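Local coordinates for putative uncharacterized protein (Mycobacterium tuberculosis, PDB 2ZQ5) that probably transfers sulfuryl groups to an acceptor molecule, as other members of the sulfotransferase family do, at residues 7-19 with 53-66. Numbering follows the deposited sequence.
Sequences RKDVATVDELHAS and LTVLGSKMNRFFLR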
# COMPACT_ATOMS: atom_id res chain seq x y z
N ARG A 7 -20.53 -11.74 17.32
CA ARG A 7 -19.55 -12.78 17.73
C ARG A 7 -18.21 -12.59 17.03
O ARG A 7 -17.81 -11.46 16.74
CB ARG A 7 -20.11 -14.18 17.43
CG ARG A 7 -20.33 -14.49 15.95
CD ARG A 7 -21.29 -13.51 15.30
NE ARG A 7 -22.07 -14.13 14.23
CZ ARG A 7 -22.96 -15.10 14.43
NH1 ARG A 7 -23.18 -15.55 15.66
NH2 ARG A 7 -23.63 -15.60 13.41
N LYS A 8 -17.51 -13.69 16.76
CA LYS A 8 -16.21 -13.62 16.11
C LYS A 8 -16.28 -13.60 14.59
O LYS A 8 -15.26 -13.50 13.91
CB LYS A 8 -15.32 -14.76 16.58
CG LYS A 8 -14.92 -14.65 18.05
CD LYS A 8 -13.93 -15.73 18.45
CE LYS A 8 -14.55 -17.11 18.36
NZ LYS A 8 -13.59 -18.16 18.82
N ASP A 9 -17.49 -13.71 14.04
CA ASP A 9 -17.67 -13.68 12.60
C ASP A 9 -17.41 -12.26 12.12
O ASP A 9 -17.66 -11.30 12.85
CB ASP A 9 -19.10 -14.08 12.22
CG ASP A 9 -19.25 -15.58 12.04
OD1 ASP A 9 -18.81 -16.35 12.92
OD2 ASP A 9 -19.83 -15.99 11.01
N VAL A 10 -16.90 -12.12 10.90
CA VAL A 10 -16.63 -10.80 10.35
C VAL A 10 -17.93 -10.22 9.79
O VAL A 10 -18.49 -9.29 10.35
CB VAL A 10 -15.55 -10.85 9.24
CG1 VAL A 10 -15.28 -9.46 8.70
CG2 VAL A 10 -14.27 -11.46 9.80
N ALA A 11 -18.39 -10.80 8.68
CA ALA A 11 -19.63 -10.37 8.03
C ALA A 11 -19.77 -11.08 6.69
O ALA A 11 -18.85 -11.74 6.22
CB ALA A 11 -19.62 -8.86 7.81
N THR A 12 -20.95 -10.96 6.07
CA THR A 12 -21.19 -11.57 4.77
C THR A 12 -20.94 -10.50 3.71
O THR A 12 -20.85 -9.31 4.03
CB THR A 12 -22.64 -12.06 4.63
OG1 THR A 12 -23.53 -10.94 4.63
CG2 THR A 12 -23.00 -12.99 5.77
N VAL A 13 -20.83 -10.91 2.45
CA VAL A 13 -20.61 -9.96 1.37
C VAL A 13 -21.77 -8.97 1.28
O VAL A 13 -21.55 -7.77 1.12
CB VAL A 13 -20.45 -10.69 0.02
CG1 VAL A 13 -20.30 -9.68 -1.11
CG2 VAL A 13 -19.23 -11.60 0.07
N ASP A 14 -23.00 -9.47 1.38
CA ASP A 14 -24.17 -8.60 1.32
C ASP A 14 -24.18 -7.61 2.48
O ASP A 14 -24.46 -6.43 2.29
CB ASP A 14 -25.47 -9.41 1.35
CG ASP A 14 -25.70 -10.20 0.07
OD1 ASP A 14 -25.29 -9.73 -1.01
OD2 ASP A 14 -26.31 -11.29 0.15
N GLU A 15 -23.86 -8.10 3.68
CA GLU A 15 -23.84 -7.24 4.85
C GLU A 15 -22.83 -6.11 4.71
O GLU A 15 -23.10 -4.98 5.09
CB GLU A 15 -23.53 -8.06 6.11
CG GLU A 15 -24.61 -9.07 6.48
CD GLU A 15 -24.29 -9.83 7.74
OE1 GLU A 15 -23.09 -10.05 8.02
OE2 GLU A 15 -25.23 -10.24 8.45
N LEU A 16 -21.66 -6.42 4.16
CA LEU A 16 -20.63 -5.40 3.98
C LEU A 16 -21.08 -4.32 3.00
O LEU A 16 -20.85 -3.14 3.23
CB LEU A 16 -19.32 -6.04 3.51
CG LEU A 16 -18.59 -6.84 4.60
CD1 LEU A 16 -17.40 -7.57 3.98
CD2 LEU A 16 -18.12 -5.90 5.70
N HIS A 17 -21.72 -4.72 1.90
CA HIS A 17 -22.20 -3.75 0.93
C HIS A 17 -23.28 -2.89 1.58
O HIS A 17 -23.29 -1.67 1.43
CB HIS A 17 -22.78 -4.45 -0.31
CG HIS A 17 -21.75 -4.94 -1.28
ND1 HIS A 17 -20.99 -6.07 -1.07
CD2 HIS A 17 -21.33 -4.43 -2.47
CE1 HIS A 17 -20.16 -6.24 -2.08
NE2 HIS A 17 -20.35 -5.26 -2.94
N ALA A 18 -24.18 -3.53 2.32
CA ALA A 18 -25.25 -2.80 3.00
C ALA A 18 -24.69 -1.80 4.01
O ALA A 18 -25.18 -0.67 4.10
CB ALA A 18 -26.19 -3.78 3.68
N SER A 19 -23.68 -2.21 4.77
CA SER A 19 -23.09 -1.32 5.77
C SER A 19 -22.38 -0.14 5.12
O SER A 19 -22.39 0.97 5.65
CB SER A 19 -22.09 -2.08 6.65
OG SER A 19 -22.75 -3.03 7.47
N LEU A 53 -9.66 -15.25 14.29
CA LEU A 53 -9.99 -13.93 14.81
C LEU A 53 -10.73 -13.95 16.14
O LEU A 53 -11.53 -14.83 16.40
CB LEU A 53 -10.82 -13.15 13.78
CG LEU A 53 -10.17 -12.90 12.42
CD1 LEU A 53 -11.14 -12.11 11.55
CD2 LEU A 53 -8.86 -12.14 12.59
N THR A 54 -10.43 -12.95 16.96
CA THR A 54 -11.07 -12.78 18.26
C THR A 54 -12.26 -11.86 18.01
O THR A 54 -12.53 -11.49 16.87
CB THR A 54 -10.13 -12.09 19.25
OG1 THR A 54 -9.73 -10.83 18.71
CG2 THR A 54 -8.91 -12.95 19.51
N VAL A 55 -12.96 -11.48 19.08
CA VAL A 55 -14.09 -10.57 18.94
C VAL A 55 -13.56 -9.24 18.40
O VAL A 55 -14.15 -8.64 17.50
CB VAL A 55 -14.77 -10.32 20.30
CG1 VAL A 55 -15.82 -9.22 20.18
CG2 VAL A 55 -15.42 -11.61 20.78
N LEU A 56 -12.43 -8.80 18.94
CA LEU A 56 -11.80 -7.56 18.51
C LEU A 56 -11.31 -7.67 17.07
O LEU A 56 -11.50 -6.75 16.27
CB LEU A 56 -10.63 -7.21 19.43
CG LEU A 56 -9.79 -6.00 19.01
CD1 LEU A 56 -10.65 -4.75 18.98
CD2 LEU A 56 -8.63 -5.83 19.98
N GLY A 57 -10.65 -8.78 16.75
CA GLY A 57 -10.14 -8.97 15.41
C GLY A 57 -11.22 -8.95 14.35
O GLY A 57 -11.05 -8.37 13.27
N SER A 58 -12.35 -9.57 14.66
CA SER A 58 -13.47 -9.60 13.72
C SER A 58 -14.06 -8.21 13.55
O SER A 58 -14.43 -7.80 12.45
CB SER A 58 -14.55 -10.57 14.21
OG SER A 58 -14.95 -10.25 15.53
N LYS A 59 -14.15 -7.47 14.65
CA LYS A 59 -14.69 -6.11 14.61
C LYS A 59 -13.79 -5.22 13.75
O LYS A 59 -14.27 -4.45 12.93
CB LYS A 59 -14.80 -5.53 16.02
CG LYS A 59 -15.28 -4.08 16.04
CD LYS A 59 -15.26 -3.50 17.45
CE LYS A 59 -15.68 -2.04 17.44
NZ LYS A 59 -15.63 -1.43 18.80
N MET A 60 -12.48 -5.35 13.95
CA MET A 60 -11.53 -4.54 13.20
C MET A 60 -11.56 -4.85 11.71
O MET A 60 -11.61 -3.94 10.88
CB MET A 60 -10.11 -4.75 13.74
CG MET A 60 -9.92 -4.29 15.18
SD MET A 60 -10.42 -2.57 15.44
CE MET A 60 -9.11 -1.72 14.62
N ASN A 61 -11.54 -6.13 11.35
CA ASN A 61 -11.56 -6.47 9.94
C ASN A 61 -12.89 -6.14 9.29
O ASN A 61 -12.94 -5.83 8.09
CB ASN A 61 -11.19 -7.94 9.75
CG ASN A 61 -9.70 -8.17 9.94
OD1 ASN A 61 -8.89 -7.62 9.20
ND2 ASN A 61 -9.34 -8.98 10.93
N ARG A 62 -13.97 -6.18 10.06
CA ARG A 62 -15.28 -5.83 9.51
C ARG A 62 -15.20 -4.34 9.15
O ARG A 62 -15.69 -3.92 8.10
CB ARG A 62 -16.37 -6.08 10.56
CG ARG A 62 -17.77 -5.65 10.13
CD ARG A 62 -18.85 -6.22 11.05
NE ARG A 62 -18.61 -5.93 12.46
CZ ARG A 62 -18.18 -6.82 13.35
NH1 ARG A 62 -17.93 -8.07 12.99
NH2 ARG A 62 -17.99 -6.46 14.62
N PHE A 63 -14.56 -3.57 10.02
CA PHE A 63 -14.39 -2.13 9.81
C PHE A 63 -13.53 -1.87 8.58
O PHE A 63 -13.87 -1.03 7.74
CB PHE A 63 -13.73 -1.51 11.04
CG PHE A 63 -13.56 -0.01 10.95
CD1 PHE A 63 -14.64 0.84 11.18
CD2 PHE A 63 -12.33 0.54 10.64
CE1 PHE A 63 -14.49 2.22 11.09
CE2 PHE A 63 -12.17 1.93 10.55
CZ PHE A 63 -13.25 2.77 10.78
N PHE A 64 -12.42 -2.59 8.46
CA PHE A 64 -11.52 -2.40 7.32
C PHE A 64 -12.16 -2.77 5.99
O PHE A 64 -11.94 -2.09 4.99
CB PHE A 64 -10.23 -3.22 7.49
CG PHE A 64 -9.48 -2.93 8.76
CD1 PHE A 64 -9.40 -1.64 9.27
CD2 PHE A 64 -8.84 -3.96 9.44
CE1 PHE A 64 -8.68 -1.38 10.43
CE2 PHE A 64 -8.11 -3.71 10.60
CZ PHE A 64 -8.03 -2.42 11.10
N LEU A 65 -12.92 -3.86 5.96
CA LEU A 65 -13.55 -4.28 4.72
C LEU A 65 -14.68 -3.33 4.33
O LEU A 65 -14.84 -3.02 3.15
CB LEU A 65 -14.05 -5.73 4.84
CG LEU A 65 -12.93 -6.76 5.03
CD1 LEU A 65 -13.54 -8.15 5.09
CD2 LEU A 65 -11.93 -6.68 3.87
N ARG A 66 -15.45 -2.87 5.31
CA ARG A 66 -16.52 -1.93 5.00
C ARG A 66 -15.84 -0.67 4.46
O ARG A 66 -16.33 -0.04 3.52
CB ARG A 66 -17.32 -1.57 6.25
CG ARG A 66 -18.48 -0.63 5.95
CD ARG A 66 -19.12 -0.06 7.21
NE ARG A 66 -18.21 0.84 7.91
CZ ARG A 66 -18.54 1.56 8.98
NH1 ARG A 66 -19.77 1.48 9.48
NH2 ARG A 66 -17.65 2.36 9.54
O HOH W 1 -11.66 -18.02 16.61
O HOH W 2 -22.65 1.04 8.32
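Val10 lies across one flank of helix 55-66, its two methyls serving different neighbours. With CG1 anti to the backbone N, that branch rests on the helix backbone, 3.7 Å from Arg62 CA, while CG2 meets Leu53 CD1 at 3.6 Å. A short, branched residue suits this buried place, since it fills space close to its own backbone. Six residues on, in the first turn of helix 13-19, Leu16 reaches farther: its CD1 touches Leu65 CB at 3.9 Å, and CD2 rests against the Arg62 carbonyl oxygen. Small Ser58 lets the incoming loop come close, its CB lying 3.0 Å from Lys8 O.

The direct hydrogen bond across the contact comes from Arg62, whose chain bends at chi3 (53°), bringing the edge of the guanidinium to the loop carbonyl of Val10. NH1 donates to Val10 O at 3.0 Å in a nearly straight bond (166°), the carbonyl oxygen lying in the guanidinium plane and offering a lone pair. This bond ties the loop to helix 55-66 shortly before helix 13-19 begins.

At the two ends waters bridge: one joins Lys8 NZ to Leu53 O, another Ser19 O to Arg66 NH1, whose aliphatic CD packs 3.6 Å from Ser19 CB.

Thr12 N donates to Glu15 OE1 in a capping box at the start of helix 13-19, whose other bond, to the Thr12 hydroxyl, is less certain. Helix 13-19 crosses helix 55-66 at -63°, and Leu44 of helix 36-50 also touches Leu65: an N-terminal helical layer outside the parallel sheet of the P-loop-like sulfotransferase fold.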